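Local coordinates for protein purine nucleoside phosphorylase (Thermus thermophilus, PDB 1ODI) that probably cleaves purine nucleosides with phosphate, releasing the free base and a ribose 1-phosphate, at residues A[153-158]-A[181-186]. Residues are numbered along the deposited sequence; the frame is centred on the assembly and turned at random.
Sequences VASEDA and EASALF. With ADN (adenosine), chain H.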
# COMPACT_ATOMS: atom_id res chain seq x y z
N VAL A 153 -4.94 6.03 21.81
CA VAL A 153 -5.08 4.60 22.01
C VAL A 153 -4.99 4.11 20.58
O VAL A 153 -5.00 4.92 19.65
CB VAL A 153 -6.45 4.21 22.60
CG1 VAL A 153 -6.56 4.76 24.02
CG2 VAL A 153 -7.59 4.72 21.72
N ALA A 154 -4.86 2.81 20.41
CA ALA A 154 -4.76 2.25 19.07
C ALA A 154 -5.84 1.20 18.90
O ALA A 154 -5.97 0.29 19.71
CB ALA A 154 -3.38 1.65 18.87
N SER A 155 -6.63 1.35 17.84
CA SER A 155 -7.70 0.40 17.55
C SER A 155 -7.16 -0.65 16.59
O SER A 155 -6.81 -0.33 15.46
CB SER A 155 -8.90 1.12 16.92
OG SER A 155 -9.49 2.04 17.82
N GLU A 156 -7.09 -1.89 17.06
CA GLU A 156 -6.57 -2.99 16.25
C GLU A 156 -7.62 -4.07 15.94
O GLU A 156 -8.70 -4.07 16.52
CB GLU A 156 -5.38 -3.64 16.96
CG GLU A 156 -5.74 -4.23 18.31
CD GLU A 156 -4.60 -5.04 18.90
OE1 GLU A 156 -4.75 -5.56 20.03
OE2 GLU A 156 -3.56 -5.17 18.24
N ASP A 157 -7.27 -4.97 15.04
CA ASP A 157 -8.16 -6.06 14.65
C ASP A 157 -7.75 -7.39 15.27
O ASP A 157 -8.60 -8.18 15.66
CB ASP A 157 -8.18 -6.23 13.13
CG ASP A 157 -9.10 -5.26 12.43
OD1 ASP A 157 -9.02 -5.17 11.19
OD2 ASP A 157 -9.91 -4.59 13.12
N ALA A 158 -6.45 -7.63 15.35
CA ALA A 158 -5.93 -8.89 15.88
C ALA A 158 -5.46 -8.85 17.32
O ALA A 158 -4.34 -8.43 17.60
CB ALA A 158 -4.81 -9.39 14.98
N GLU A 181 -12.27 -0.70 19.22
CA GLU A 181 -13.51 -0.11 18.74
C GLU A 181 -13.46 1.39 18.45
O GLU A 181 -14.15 1.86 17.55
CB GLU A 181 -14.65 -0.38 19.73
CG GLU A 181 -15.11 -1.83 19.80
CD GLU A 181 -14.38 -2.62 20.86
OE1 GLU A 181 -14.33 -3.87 20.76
OE2 GLU A 181 -13.87 -1.98 21.81
N ALA A 182 -12.63 2.11 19.19
CA ALA A 182 -12.55 3.57 19.06
C ALA A 182 -12.43 4.19 17.67
O ALA A 182 -13.29 4.98 17.27
CB ALA A 182 -11.45 4.11 19.98
N SER A 183 -11.38 3.86 16.93
CA SER A 183 -11.18 4.43 15.60
C SER A 183 -12.44 4.56 14.73
O SER A 183 -12.71 5.62 14.17
CB SER A 183 -10.13 3.64 14.83
OG SER A 183 -10.51 2.28 14.75
N ALA A 184 -13.20 3.48 14.62
CA ALA A 184 -14.42 3.49 13.80
C ALA A 184 -15.52 4.36 14.42
O ALA A 184 -16.30 5.00 13.72
CB ALA A 184 -14.93 2.06 13.59
N LEU A 185 -15.58 4.37 15.75
CA LEU A 185 -16.57 5.19 16.44
C LEU A 185 -16.29 6.66 16.11
O LEU A 185 -17.21 7.42 15.79
CB LEU A 185 -16.48 4.98 17.95
CG LEU A 185 -17.32 5.96 18.78
CD1 LEU A 185 -18.79 5.76 18.46
CD2 LEU A 185 -17.05 5.75 20.27
N PHE A 186 -15.02 7.05 16.19
CA PHE A 186 -14.63 8.41 15.91
C PHE A 186 -14.90 8.77 14.45
O PHE A 186 -15.47 9.82 14.16
CB PHE A 186 -13.15 8.62 16.24
CG PHE A 186 -12.84 8.49 17.71
CD1 PHE A 186 -11.52 8.39 18.14
CD2 PHE A 186 -13.86 8.46 18.66
CE1 PHE A 186 -11.21 8.26 19.50
CE2 PHE A 186 -13.57 8.33 20.02
CZ PHE A 186 -12.23 8.23 20.44
O5' ADN H . -10.81 -8.24 25.51
C5' ADN H . -10.62 -7.56 24.29
C4' ADN H . -11.68 -6.44 24.30
O4' ADN H . -11.53 -5.47 25.40
C3' ADN H . -11.62 -5.58 23.05
O3' ADN H . -12.99 -5.35 22.66
C2' ADN H . -10.89 -4.28 23.43
O2' ADN H . -11.59 -3.09 23.08
C1' ADN H . -10.59 -4.47 24.95
N9 ADN H . -9.16 -4.84 25.31
C8 ADN H . -8.69 -5.04 26.62
N7 ADN H . -7.43 -5.36 26.72
C5 ADN H . -6.99 -5.38 25.40
C6 ADN H . -5.70 -5.68 24.78
N6 ADN H . -4.61 -6.00 25.50
N1 ADN H . -5.62 -5.61 23.41
C2 ADN H . -6.72 -5.29 22.67
N3 ADN H . -7.97 -5.00 23.13
C4 ADN H . -8.04 -5.07 24.50
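Ser-155, on strand 152-155, meets Ser-183 and shows how one hydroxyl can tie a sheet to the first turn of a helix. Its CB lies against the side chain of Ser-183, 3.5 Å from that residue's CB. One atom further, OG stands beside its own backbone N (chi1 -65°), and this turn carries it to the helix start, where it accepts an almost straight hydrogen bond (177°) from Ser-183 N at 2.8 Å. The same OG is hydrogen-bonded to Glu-179 OE1, which also takes the backbone N-H groups of Glu-181 and Ala-182, so that the two oxygens between them engage three successive N-H groups at the helix's N-terminal end. Ala-182 CB meets Val-153 CG2 at 4.3 Å, adding a small apolar touch. From the N-cap position the carboxylate of Glu-181 meets the ribose: OE1 lies 2.8 Å from O3' of the adenosine and OE2 2.8 Å from O2', while OE2 also forms a salt bridge with Arg-87. With an alanine here, Arg-87 would be likely to lose its carboxylate mate, and O2' and O3' this neighbour. Strand and helix, their short axes at 88°, thus bring Glu-181 to the ribose and Glu-156 to the base in the nucleoside site of a phosphorylase-superfamily fold.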